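Local structure of putative secreted protein (Streptomyces sp. SirexAA-E, 4PEY) at residues 306-310 against 333-337; 345-351 against 382-388; 463-469 against 502-508. The protein releases glucose and laminaribiose from laminarin and laminarioligosaccharides, working as an exo-beta-1,3-glucanase of glycoside hydrolase family 55. The protein carries 1 engineered substitution. Where two conformers were deposited one is given. Numbering follows the deposited sequence.

In the fold
All three contacts lie in the second beta-helix domain and follow one another along the chain. Contact 1 joins strands 306-309 and 333-335 of a long, mainly parallel sheet of the beta-helix. Contact 2, its centre about 19 Å away, joins strands 348-352 and 385-389 of a neighbouring, wholly parallel sheet; the coil that supplies 333-337 runs on into 345-351. Contact 3 lies about 24 Å from contact 2 and about 38 Å from contact 1, centre to centre, with contacts 1 and 3 on opposite sides of the chain's centre. Contacts 1 and 2 stack coils of the beta-helix, whereas contact 3 joins the loop after strand 450-458 to the chain leading into strand 507-508, beside substrate-binding Y461.

Contact 1 (306-310 against 333-337); sequences VALGL and KVAGL
Two short parallel strands, 306-309 and 333-335, run side by side with axes 4.8 Å apart and 6° between their directions. V306 pairs with K333, A307 with V334 and L308 with A335, at CA-CA distances of 4.8 to 4.9 Å. Three backbone hydrogen bonds join them: A307 N donates to K333 O (2.8 Å), A335 N to A307 O (2.9 Å) and G309 N to A335 O (2.8 Å). A307 therefore has both its amide and its carbonyl satisfied across this edge, while the backbones of V306 and L308 bond to strand 284-287 on the other flank; V306 N is hydrogen-bonded to H284 ND1, and the K333 backbone also bonds to that of T305. CA-H...O contacts reinforce the pairing, such as V334 CA to A307 O at 3.5 Å. Past the strands, G336 turns the corner at phi/psi 73/42. A water donates to G336 O (2.8 Å) and, weakly, to G309 O (3.2 Å). G309 is tightly enclosed: an ideal CB would fall 2.3 Å from G336 O. V306, L308, K333 and A335 share one face, where L308 (chi1 t, chi2 p) brings CD1 to 3.9 Å from A335 CB. The K333 side chain (m, t, t, p) extends so that NZ bonds to G331 O. On this face L308 and K333 also touch V234 and V236 of strand 231-243. A307 and V334 occupy the other face, V334 packing on L368 and V371. Residues in register on parallel strands one coil apart, with a sharp corner after the strand, are typical of a parallel beta-helix.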
ATOM      1  N   VAL A 306      -9.276 -14.436   7.713  1.00 11.80           N
ATOM      2  CA  VAL A 306      -8.888 -13.037   7.815  1.00 11.40           C
ATOM      3  C   VAL A 306      -7.625 -12.921   8.667  1.00 12.82           C
ATOM      4  O   VAL A 306      -7.562 -13.473   9.765  1.00 14.30           O
ATOM      5  CB  VAL A 306     -10.013 -12.177   8.444  1.00 11.39           C
ATOM      6  CG1 VAL A 306      -9.563 -10.725   8.626  1.00 13.79           C
ATOM      7  CG2 VAL A 306     -11.271 -12.233   7.590  1.00 14.32           C
ATOM      8  N   ALA A 307      -6.622 -12.208   8.159  1.00 12.80           N
ATOM      9  CA  ALA A 307      -5.425 -11.917   8.927  1.00 12.84           C
ATOM     10  C   ALA A 307      -5.274 -10.406   8.917  1.00 12.27           C
ATOM     11  O   ALA A 307      -4.802  -9.824   7.936  1.00 13.06           O
ATOM     12  CB  ALA A 307      -4.201 -12.603   8.334  1.00 14.45           C
ATOM     13  N   LEU A 308      -5.710  -9.784  10.010  1.00 12.67           N
ATOM     14  CA  LEU A 308      -5.873  -8.336  10.085  1.00 11.75           C
ATOM     15  C   LEU A 308      -4.914  -7.729  11.086  1.00 12.98           C
ATOM     16  O   LEU A 308      -4.904  -8.138  12.248  1.00 14.57           O
ATOM     17  CB  LEU A 308      -7.318  -7.993  10.476  1.00 13.21           C
ATOM     18  CG  LEU A 308      -7.695  -6.520  10.685  1.00 13.78           C
ATOM     19  CD1 LEU A 308      -7.469  -5.699   9.412  1.00 15.42           C
ATOM     20  CD2 LEU A 308      -9.147  -6.404  11.178  1.00 15.03           C
ATOM     21  N   GLY A 309      -4.112  -6.759  10.648  1.00 13.10           N
ATOM     22  CA  GLY A 309      -3.190  -6.084  11.540  1.00 13.10           C
ATOM     23  C   GLY A 309      -3.686  -4.720  11.993  1.00 12.83           C
ATOM     24  O   GLY A 309      -4.364  -4.010  11.245  1.00 14.71           O
ATOM     25  N   LEU A 310      -3.344  -4.369  13.230  1.00 11.90           N
ATOM     26  CA  LEU A 310      -3.602  -3.050  13.796  1.00 12.66           C
ATOM     27  C   LEU A 310      -2.278  -2.334  14.038  1.00 11.66           C
ATOM     28  O   LEU A 310      -1.273  -2.979  14.320  1.00 11.62           O
ATOM     29  CB  LEU A 310      -4.374  -3.165  15.119  1.00 14.55           C
ATOM     30  CG  LEU A 310      -5.655  -3.998  15.119  1.00 14.33           C
ATOM     31  CD1 LEU A 310      -6.237  -4.112  16.530  1.00 17.27           C
ATOM     32  CD2 LEU A 310      -6.668  -3.394  14.161  1.00 15.95           C
ATOM     33  N   LYS A 333      -7.937 -13.059   3.382  1.00 11.47           N
ATOM     34  CA  LYS A 333      -7.864 -11.604   3.381  1.00 11.67           C
ATOM     35  C   LYS A 333      -6.762 -11.160   4.326  1.00 11.89           C
ATOM     36  O   LYS A 333      -6.940 -11.145   5.551  1.00 13.32           O
ATOM     37  CB  LYS A 333      -9.219 -10.999   3.782  1.00 13.76           C
ATOM     38  CG  LYS A 333     -10.356 -11.460   2.860  1.00 14.85           C
ATOM     39  CD  LYS A 333     -11.750 -11.178   3.417  1.00 14.98           C
ATOM     40  CE  LYS A 333     -12.835 -11.860   2.576  1.00 14.49           C
ATOM     41  NZ  LYS A 333     -13.002 -13.328   2.856  1.00 14.11           N
ATOM     42  N   VAL A 334      -5.611 -10.826   3.749  1.00 12.10           N
ATOM     43  CA  VAL A 334      -4.469 -10.338   4.514  1.00 11.99           C
ATOM     44  C   VAL A 334      -4.510  -8.825   4.461  1.00 10.39           C
ATOM     45  O   VAL A 334      -4.632  -8.254   3.378  1.00 11.61           O
ATOM     46  CB  VAL A 334      -3.131 -10.855   3.956  1.00 11.10           C
ATOM     47  CG1 VAL A 334      -1.973 -10.413   4.836  1.00 13.78           C
ATOM     48  CG2 VAL A 334      -3.161 -12.372   3.827  1.00 13.21           C
ATOM     49  N   ALA A 335      -4.440  -8.169   5.618  1.00 11.27           N
ATOM     50  CA  ALA A 335      -4.663  -6.724   5.658  1.00 12.35           C
ATOM     51  C   ALA A 335      -3.874  -6.020   6.748  1.00 11.85           C
ATOM     52  O   ALA A 335      -3.914  -6.436   7.906  1.00 14.43           O
ATOM     53  CB  ALA A 335      -6.154  -6.428   5.850  1.00 14.13           C
ATOM     54  N   GLY A 336      -3.175  -4.947   6.381  1.00 11.55           N
ATOM     55  CA  GLY A 336      -2.590  -4.050   7.365  1.00 11.69           C
ATOM     56  C   GLY A 336      -1.381  -4.585   8.096  1.00 13.63           C
ATOM     57  O   GLY A 336      -1.259  -4.393   9.306  1.00 15.17           O
ATOM     58  N   LEU A 337      -0.489  -5.250   7.367  1.00 12.67           N
ATOM     59  CA  LEU A 337       0.732  -5.803   7.946  1.00 11.02           C
ATOM     60  C   LEU A 337       1.971  -5.289   7.236  1.00 11.29           C
ATOM     61  O   LEU A 337       1.967  -5.145   6.015  1.00 12.22           O
ATOM     62  CB  LEU A 337       0.718  -7.332   7.867  1.00 12.07           C
ATOM     63  CG  LEU A 337      -0.375  -8.031   8.675  1.00 12.76           C
ATOM     64  CD1 LEU A 337      -0.486  -9.499   8.268  1.00 16.40           C
ATOM     65  CD2 LEU A 337      -0.068  -7.917  10.165  1.00 14.20           C
TER
HETATM   66  O   HOH W   1      -1.963  -2.052  10.628  1.00 16.09           O

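Contact 2 (345-351 against 382-388); sequences NSETLVE and KATTSIV
Two successive coils of a parallel beta-helix stack in exact register, N345 on K382 through E351 on V388, with CA-CA distances of 4.5 to 4.9 Å. Corners interrupt the extended backbone: E347, L349, T384 and S386 take helix-like angles (-57/-42, -99/-40, -75/-55 and -78/-54), each coil bending in the same places. N345, with the largest area covered, opens the contact. Its side chain (chi1 t, chi2 72°) reaches across so that ND2 donates to T384 OG1 at 3.0 Å, beside the backbone bonds S346 N to K382 O (3.2 Å) and T384 N to S346 O (2.9 Å). Between the two corners T385 N donates to E347 O (3.1 Å); at the second, L349 N makes two weak bonds, to T385 O (3.3 Å) and S386 O (3.2 Å). V350 restores regular pairing: its N donates to S386 O (2.9 Å) and its O accepts from V388 N (2.9 Å). V350 (chi1 t) shares a face with I387, V350 CB lying 4.2 Å from I387 CG1. L349 CD1 packs on A383 CB at 3.6 Å, and L349 also covers V373 and P317. The S386 side chain lies about 7 Å from that of R403, a substrate-binding residue. V388 (chi1 t) takes the other face, shared with T348, T385 and E351. There V388 CG2 sits 3.9 Å from T348 CG2, while T348 OG1, also bonded to T322 OG1, donates to E351 OE2 at 2.6 Å.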
ATOM      1  N   ASN A 345      19.171 -13.606   4.432  1.00 12.14           N
ATOM      2  CA  ASN A 345      18.366 -13.560   3.213  1.00 11.04           C
ATOM      3  C   ASN A 345      17.230 -14.564   3.214  1.00 12.28           C
ATOM      4  O   ASN A 345      17.455 -15.754   3.451  1.00 12.98           O
ATOM      5  CB  ASN A 345      19.238 -13.814   1.986  1.00 10.91           C
ATOM      6  CG  ASN A 345      18.509 -13.548   0.698  1.00 12.08           C
ATOM      7  OD1 ASN A 345      18.248 -12.396   0.354  1.00 13.48           O
ATOM      8  ND2 ASN A 345      18.182 -14.610  -0.034  1.00 14.54           N
ATOM      9  N   SER A 346      16.024 -14.072   2.941  1.00 12.08           N
ATOM     10  CA  SER A 346      14.858 -14.922   2.710  1.00 11.21           C
ATOM     11  C   SER A 346      14.651 -15.097   1.213  1.00 11.70           C
ATOM     12  O   SER A 346      14.601 -14.123   0.467  1.00 14.10           O
ATOM     13  CB  SER A 346      13.593 -14.329   3.342  1.00 11.59           C
ATOM     14  OG  SER A 346      13.682 -14.298   4.751  1.00 11.77           O
ATOM     15  N   GLU A 347      14.532 -16.339   0.768  1.00 12.39           N
ATOM     16  CA  GLU A 347      14.282 -16.609  -0.642  1.00 12.11           C
ATOM     17  C   GLU A 347      13.004 -15.896  -1.099  1.00 12.55           C
ATOM     18  O   GLU A 347      12.957 -15.307  -2.185  1.00 13.38           O
ATOM     19  CB  GLU A 347      14.180 -18.116  -0.876  1.00 14.41           C
ATOM     20  CG  GLU A 347      13.952 -18.500  -2.318  1.00 16.32           C
ATOM     21  CD  GLU A 347      14.069 -19.994  -2.545  1.00 19.69           C
ATOM     22  OE1 GLU A 347      14.393 -20.730  -1.582  1.00 22.90           O
ATOM     23  OE2 GLU A 347      13.845 -20.432  -3.694  1.00 21.29           O
ATOM     24  N   THR A 348      11.977 -15.945  -0.256  1.00 11.99           N
ATOM     25  CA  THR A 348      10.747 -15.171  -0.465  1.00 13.35           C
ATOM     26  C   THR A 348      10.288 -14.614   0.875  1.00 11.93           C
ATOM     27  O   THR A 348      10.561 -15.223   1.907  1.00 13.75           O
ATOM     28  CB  THR A 348       9.601 -16.015  -1.055  1.00 14.11           C
ATOM     29  OG1 THR A 348       9.284 -17.077  -0.146  1.00 15.80           O
ATOM     30  CG2 THR A 348       9.968 -16.602  -2.414  1.00 14.37           C
ATOM     31  N   LEU A 349       9.600 -13.473   0.874  1.00 10.33           N
ATOM     32  CA  LEU A 349       9.031 -12.946   2.119  1.00 10.15           C
ATOM     33  C   LEU A 349       7.542 -13.287   2.263  1.00 11.43           C
ATOM     34  O   LEU A 349       7.077 -13.613   3.355  1.00 12.81           O
ATOM     35  CB  LEU A 349       9.242 -11.428   2.220  1.00 11.20           C
ATOM     36  CG  LEU A 349      10.704 -11.021   2.462  1.00 10.59           C
ATOM     37  CD1 LEU A 349      10.907  -9.532   2.318  1.00 13.27           C
ATOM     38  CD2 LEU A 349      11.215 -11.487   3.835  1.00 12.18           C
ATOM     39  N   VAL A 350       6.802 -13.197   1.159  1.00 11.38           N
ATOM     40  CA  VAL A 350       5.373 -13.512   1.125  1.00 12.36           C
ATOM     41  C   VAL A 350       5.071 -14.360  -0.107  1.00 12.23           C
ATOM     42  O   VAL A 350       5.462 -13.989  -1.219  1.00 12.95           O
ATOM     43  CB  VAL A 350       4.504 -12.230   1.087  1.00 12.08           C
ATOM     44  CG1 VAL A 350       3.015 -12.577   1.011  1.00 14.12           C
ATOM     45  CG2 VAL A 350       4.805 -11.328   2.293  1.00 13.55           C
ATOM     46  N   GLU A 351       4.397 -15.495   0.095  1.00 12.09           N
ATOM     47  CA  GLU A 351       3.941 -16.335  -1.010  1.00 13.08           C
ATOM     48  C   GLU A 351       2.433 -16.492  -0.959  1.00 13.18           C
ATOM     49  O   GLU A 351       1.887 -16.897   0.066  1.00 15.39           O
ATOM     50  CB  GLU A 351       4.599 -17.719  -0.974  1.00 15.39           C
ATOM     51  CG  GLU A 351       6.089 -17.692  -1.220  1.00 17.20           C
ATOM     52  CD  GLU A 351       6.735 -19.069  -1.144  1.00 20.80           C
ATOM     53  OE1 GLU A 351       6.012 -20.091  -1.197  1.00 26.29           O
ATOM     54  OE2 GLU A 351       7.980 -19.124  -1.034  1.00 21.92           O
ATOM     55  N   LYS A 382      17.641  -8.593   3.908  1.00 11.36           N
ATOM     56  CA  LYS A 382      17.835  -9.168   2.576  1.00 11.86           C
ATOM     57  C   LYS A 382      16.722 -10.142   2.213  1.00 11.49           C
ATOM     58  O   LYS A 382      16.282 -10.934   3.056  1.00 12.22           O
ATOM     59  CB  LYS A 382      19.176  -9.906   2.480  1.00 13.80           C
ATOM     60  CG  LYS A 382      20.410  -9.024   2.515  1.00 16.75           C
ATOM     61  CD  LYS A 382      21.646  -9.908   2.523  1.00 20.91           C
ATOM     62  CE  LYS A 382      22.914  -9.109   2.602  1.00 28.53           C
ATOM     63  NZ  LYS A 382      24.072 -10.030   2.681  1.00 34.16           N
ATOM     64  N   ALA A 383      16.285 -10.086   0.953  1.00 11.93           N
ATOM     65  CA  ALA A 383      15.367 -11.082   0.404  1.00 11.68           C
ATOM     66  C   ALA A 383      15.543 -11.169  -1.108  1.00 10.61           C
ATOM     67  O   ALA A 383      15.770 -10.155  -1.759  1.00 13.37           O
ATOM     68  CB  ALA A 383      13.922 -10.743   0.755  1.00 13.36           C
ATOM     69  N   THR A 384      15.421 -12.370  -1.670  1.00 10.44           N
ATOM     70  CA  THR A 384      15.593 -12.545  -3.116  1.00 10.96           C
ATOM     71  C   THR A 384      14.370 -12.030  -3.883  1.00 11.43           C
ATOM     72  O   THR A 384      14.496 -11.182  -4.779  1.00 12.21           O
ATOM     73  CB  THR A 384      15.867 -14.018  -3.466  1.00 11.20           C
ATOM     74  OG1 THR A 384      17.079 -14.429  -2.816  1.00 13.61           O
ATOM     75  CG2 THR A 384      16.030 -14.196  -4.964  1.00 14.34           C
ATOM     76  N   THR A 385      13.189 -12.534  -3.528  1.00 11.78           N
ATOM     77  CA  THR A 385      11.932 -12.066  -4.109  0.93 11.86           C
ATOM     78  C   THR A 385      10.975 -11.731  -2.966  1.00 13.36           C
ATOM     79  O   THR A 385      10.730 -12.570  -2.108  1.00 17.56           O
ATOM     80  CB  THR A 385      11.287 -13.117  -5.036  0.93 13.85           C
ATOM     81  OG1 THR A 385      12.253 -13.590  -5.985  0.93 14.36           O
ATOM     82  CG2 THR A 385      10.098 -12.524  -5.776  0.93 15.58           C
ATOM     83  N   SER A 386      10.429 -10.526  -2.947  1.00 11.39           N
ATOM     84  CA  SER A 386       9.635 -10.153  -1.781  1.00 11.37           C
ATOM     85  C   SER A 386       8.231 -10.746  -1.774  1.00 12.20           C
ATOM     86  O   SER A 386       7.851 -11.397  -0.801  1.00 13.29           O
ATOM     87  CB  SER A 386       9.578  -8.631  -1.641  1.00 12.73           C
ATOM     88  OG  SER A 386      10.826  -8.140  -1.157  1.00 14.22           O
ATOM     89  N   ILE A 387       7.458 -10.543  -2.839  1.00 10.81           N
ATOM     90  CA  ILE A 387       6.141 -11.169  -2.918  1.00 11.79           C
ATOM     91  C   ILE A 387       6.005 -11.993  -4.186  1.00 11.11           C
ATOM     92  O   ILE A 387       6.226 -11.489  -5.286  1.00 12.16           O
ATOM     93  CB  ILE A 387       4.987 -10.137  -2.884  1.00 11.78           C
ATOM     94  CG1 ILE A 387       5.124  -9.193  -1.683  1.00 11.89           C
ATOM     95  CG2 ILE A 387       3.631 -10.868  -2.892  1.00 11.71           C
ATOM     96  CD1 ILE A 387       3.940  -8.209  -1.515  1.00 14.53           C
ATOM     97  N   VAL A 388       5.653 -13.266  -4.026  1.00 10.35           N
ATOM     98  CA  VAL A 388       5.349 -14.123  -5.164  1.00 10.85           C
ATOM     99  C   VAL A 388       3.855 -14.408  -5.145  1.00 12.72           C
ATOM    100  O   VAL A 388       3.335 -14.962  -4.162  1.00 12.82           O
ATOM    101  CB  VAL A 388       6.140 -15.448  -5.131  1.00 13.73           C
ATOM    102  CG1 VAL A 388       5.748 -16.340  -6.314  1.00 14.11           C
ATOM    103  CG2 VAL A 388       7.636 -15.185  -5.130  1.00 14.08           C
TER
HETATM  104  O   HOH W   2      13.011 -16.074  -4.840  1.00 19.23           O

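Contact 3 (463-469 against 502-508); sequences APDQAAI and VNPDIRQ
Beside the substrate-binding site of the second beta-helix domain, the loop 463-469 closes on the chain entering strand 507-508; the V502 side chain is about 6 Å from that of Y461, which binds substrate. Residues N503 to I506 form a type I turn (I506 N to N503 O, 3.2 Å), with an Asx turn in which N503 OD1 accepts from D505 N (3.2 Å). N503 (chi1 t) also points its ND2 to P464 O, 3.0 Å away, and a water links A463 O (2.7 Å) to N503 N (3.0 Å). I506 (m, t) is the residue most covered: its CD1 lies 3.9 Å from A463 CB, and its CG2 3.8 Å from CD1 of I469 (p, t), which also packs on W412. In the facing loop D465 OD2 accepts from A468 N (3.0 Å), an Asx motif at the start of the 3-10 segment 467-468. Q466 (chi1 t, chi2 p, chi3 56°) folds its amide against strand 507-508 and imitates a neighbouring strand: R507 N donates to Q466 OE1 at 2.8 Å, and Q466 NE2 donates to R507 O, also at 2.8 Å. A water bonded to Q466 OE1 (2.7 Å) also donates to D505 O at 2.8 Å.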
ATOM      1  N   ALA A 463      23.124   1.781  -7.392  1.00 14.58           N
ATOM      2  CA  ALA A 463      23.872   1.018  -8.384  1.00 14.66           C
ATOM      3  C   ALA A 463      25.233   1.682  -8.574  1.00 16.03           C
ATOM      4  O   ALA A 463      25.302   2.875  -8.858  1.00 15.85           O
ATOM      5  CB  ALA A 463      23.112   0.952  -9.699  1.00 15.67           C
ATOM      6  N   PRO A 464      26.322   0.920  -8.399  1.00 16.52           N
ATOM      7  CA  PRO A 464      27.640   1.571  -8.411  1.00 17.70           C
ATOM      8  C   PRO A 464      28.122   1.965  -9.806  1.00 17.98           C
ATOM      9  O   PRO A 464      28.901   2.917  -9.944  1.00 17.15           O
ATOM     10  CB  PRO A 464      28.562   0.510  -7.793  1.00 19.59           C
ATOM     11  CG  PRO A 464      27.870  -0.786  -8.002  1.00 20.34           C
ATOM     12  CD  PRO A 464      26.391  -0.479  -7.936  1.00 17.91           C
ATOM     13  N   ASP A 465      27.675   1.233 -10.821  1.00 17.12           N
ATOM     14  CA  ASP A 465      28.095   1.498 -12.187  1.00 16.65           C
ATOM     15  C   ASP A 465      27.153   0.796 -13.156  1.00 15.76           C
ATOM     16  O   ASP A 465      26.250   0.060 -12.739  1.00 16.60           O
ATOM     17  CB  ASP A 465      29.557   1.068 -12.419  1.00 18.86           C
ATOM     18  CG  ASP A 465      29.833  -0.378 -12.014  1.00 22.74           C
ATOM     19  OD1 ASP A 465      30.947  -0.640 -11.507  1.00 30.47           O
ATOM     20  OD2 ASP A 465      28.967  -1.255 -12.207  1.00 22.20           O
ATOM     21  N   GLN A 466      27.352   1.049 -14.446  1.00 15.73           N
ATOM     22  CA  GLN A 466      26.499   0.479 -15.478  1.00 15.55           C
ATOM     23  C   GLN A 466      26.522  -1.052 -15.468  1.00 16.51           C
ATOM     24  O   GLN A 466      25.479  -1.698 -15.600  1.00 16.92           O
ATOM     25  CB  GLN A 466      26.923   1.000 -16.850  1.00 15.64           C
ATOM     26  CG  GLN A 466      25.885   0.764 -17.928  1.00 14.29           C
ATOM     27  CD  GLN A 466      24.629   1.581 -17.682  1.00 14.56           C
ATOM     28  OE1 GLN A 466      24.700   2.807 -17.562  1.00 15.59           O
ATOM     29  NE2 GLN A 466      23.473   0.905 -17.578  1.00 14.05           N
ATOM     30  N   ALA A 467      27.710  -1.626 -15.294  1.00 16.65           N
ATOM     31  CA  ALA A 467      27.872  -3.079 -15.297  1.00 17.17           C
ATOM     32  C   ALA A 467      27.023  -3.766 -14.231  1.00 18.22           C
ATOM     33  O   ALA A 467      26.577  -4.902 -14.419  1.00 19.22           O
ATOM     34  CB  ALA A 467      29.331  -3.440 -15.103  1.00 19.61           C
ATOM     35  N   ALA A 468      26.810  -3.075 -13.114  1.00 17.40           N
ATOM     36  CA  ALA A 468      26.105  -3.651 -11.972  1.00 17.28           C
ATOM     37  C   ALA A 468      24.641  -3.940 -12.277  1.00 18.30           C
ATOM     38  O   ALA A 468      24.014  -4.746 -11.594  1.00 19.21           O
ATOM     39  CB  ALA A 468      26.214  -2.727 -10.767  1.00 19.17           C
ATOM     40  N   ILE A 469      24.091  -3.275 -13.291  1.00 17.20           N
ATOM     41  CA  ILE A 469      22.695  -3.508 -13.645  1.00 17.98           C
ATOM     42  C   ILE A 469      22.549  -3.993 -15.089  1.00 16.95           C
ATOM     43  O   ILE A 469      21.473  -3.915 -15.671  1.00 16.95           O
ATOM     44  CB  ILE A 469      21.824  -2.239 -13.423  1.00 17.48           C
ATOM     45  CG1 ILE A 469      22.334  -1.043 -14.242  1.00 17.16           C
ATOM     46  CG2 ILE A 469      21.740  -1.915 -11.930  1.00 17.29           C
ATOM     47  CD1 ILE A 469      21.437   0.190 -14.154  1.00 17.52           C
ATOM     48  N   VAL A 502      24.578   7.707  -6.660  1.00 14.71           N
ATOM     49  CA  VAL A 502      25.928   7.175  -6.494  1.00 16.22           C
ATOM     50  C   VAL A 502      26.716   7.305  -7.805  1.00 16.56           C
ATOM     51  O   VAL A 502      27.892   7.679  -7.796  1.00 18.23           O
ATOM     52  CB  VAL A 502      25.904   5.698  -6.023  1.00 16.73           C
ATOM     53  CG1 VAL A 502      27.307   5.077  -6.092  1.00 17.25           C
ATOM     54  CG2 VAL A 502      25.352   5.607  -4.599  1.00 17.34           C
ATOM     55  N   ASN A 503      26.064   7.023  -8.933  1.00 15.41           N
ATOM     56  CA  ASN A 503      26.707   7.165 -10.237  1.00 15.20           C
ATOM     57  C   ASN A 503      25.738   7.738 -11.270  1.00 14.40           C
ATOM     58  O   ASN A 503      25.036   6.993 -11.968  1.00 15.28           O
ATOM     59  CB  ASN A 503      27.263   5.821 -10.718  1.00 15.11           C
ATOM     60  CG  ASN A 503      28.190   5.964 -11.917  1.00 16.72           C
ATOM     61  OD1 ASN A 503      28.091   6.920 -12.691  1.00 17.05           O
ATOM     62  ND2 ASN A 503      29.094   5.006 -12.078  1.00 17.54           N
ATOM     63  N   PRO A 504      25.696   9.072 -11.372  1.00 14.48           N
ATOM     64  CA  PRO A 504      24.693   9.705 -12.237  1.00 13.71           C
ATOM     65  C   PRO A 504      24.993   9.594 -13.728  1.00 13.70           C
ATOM     66  O   PRO A 504      24.216  10.117 -14.531  1.00 15.51           O
ATOM     67  CB  PRO A 504      24.708  11.172 -11.781  1.00 16.91           C
ATOM     68  CG  PRO A 504      26.050  11.363 -11.165  1.00 17.68           C
ATOM     69  CD  PRO A 504      26.398  10.050 -10.525  1.00 16.00           C
ATOM     70  N   ASP A 505      26.074   8.914 -14.103  1.00 13.67           N
ATOM     71  CA  ASP A 505      26.333   8.653 -15.520  1.00 13.86           C
ATOM     72  C   ASP A 505      25.569   7.435 -16.039  1.00 13.80           C
ATOM     73  O   ASP A 505      25.562   7.159 -17.242  1.00 14.62           O
ATOM     74  CB  ASP A 505      27.823   8.462 -15.774  1.00 17.31           C
ATOM     75  CG  ASP A 505      28.615   9.713 -15.505  1.00 21.64           C
ATOM     76  OD1 ASP A 505      28.045  10.815 -15.659  1.00 22.19           O
ATOM     77  OD2 ASP A 505      29.803   9.596 -15.144  1.00 27.51           O
ATOM     78  N   ILE A 506      24.918   6.715 -15.132  1.00 13.40           N
ATOM     79  CA  ILE A 506      24.184   5.507 -15.490  1.00 13.10           C
ATOM     80  C   ILE A 506      22.999   5.793 -16.418  1.00 13.18           C
ATOM     81  O   ILE A 506      22.386   6.870 -16.376  1.00 13.58           O
ATOM     82  CB  ILE A 506      23.727   4.771 -14.199  1.00 14.13           C
ATOM     83  CG1 ILE A 506      24.938   4.054 -13.589  1.00 14.86           C
ATOM     84  CG2 ILE A 506      22.595   3.755 -14.454  1.00 15.31           C
ATOM     85  CD1 ILE A 506      24.693   3.443 -12.231  1.00 15.63           C
ATOM     86  N   ARG A 507      22.727   4.830 -17.292  1.00 11.95           N
ATOM     87  CA  ARG A 507      21.557   4.833 -18.158  1.00 12.07           C
ATOM     88  C   ARG A 507      20.652   3.643 -17.844  1.00 14.26           C
ATOM     89  O   ARG A 507      21.124   2.515 -17.662  1.00 14.55           O
ATOM     90  CB  ARG A 507      21.976   4.783 -19.629  1.00 13.56           C
ATOM     91  CG  ARG A 507      22.663   6.055 -20.091  1.00 13.40           C
ATOM     92  CD  ARG A 507      21.721   7.247 -19.977  1.00 13.11           C
ATOM     93  NE  ARG A 507      22.332   8.495 -20.435  1.00 14.22           N
ATOM     94  CZ  ARG A 507      22.858   9.425 -19.640  1.00 13.55           C
ATOM     95  NH1 ARG A 507      22.852   9.277 -18.316  1.00 13.74           N
ATOM     96  NH2 ARG A 507      23.376  10.526 -20.174  1.00 13.78           N
ATOM     97  N   GLN A 508      19.352   3.914 -17.789  1.00 12.00           N
ATOM     98  CA  GLN A 508      18.323   2.896 -17.599  1.00 12.30           C
ATOM     99  C   GLN A 508      17.610   2.770 -18.936  1.00 13.55           C
ATOM    100  O   GLN A 508      17.045   3.749 -19.406  1.00 14.33           O
ATOM    101  CB  GLN A 508      17.355   3.313 -16.485  1.00 12.59           C
ATOM    102  CG  GLN A 508      16.134   2.409 -16.299  1.00 13.45           C
ATOM    103  CD  GLN A 508      16.439   1.135 -15.522  1.00 13.39           C
ATOM    104  OE1 GLN A 508      17.386   1.077 -14.726  1.00 13.94           O
ATOM    105  NE2 GLN A 508      15.630   0.105 -15.745  1.00 14.85           N
TER
HETATM  106  O   HOH W   3      23.761   5.134  -8.875  1.00 16.54           O
HETATM  107  O   HOH W   4      26.336   4.748 -18.537  1.00 18.18           O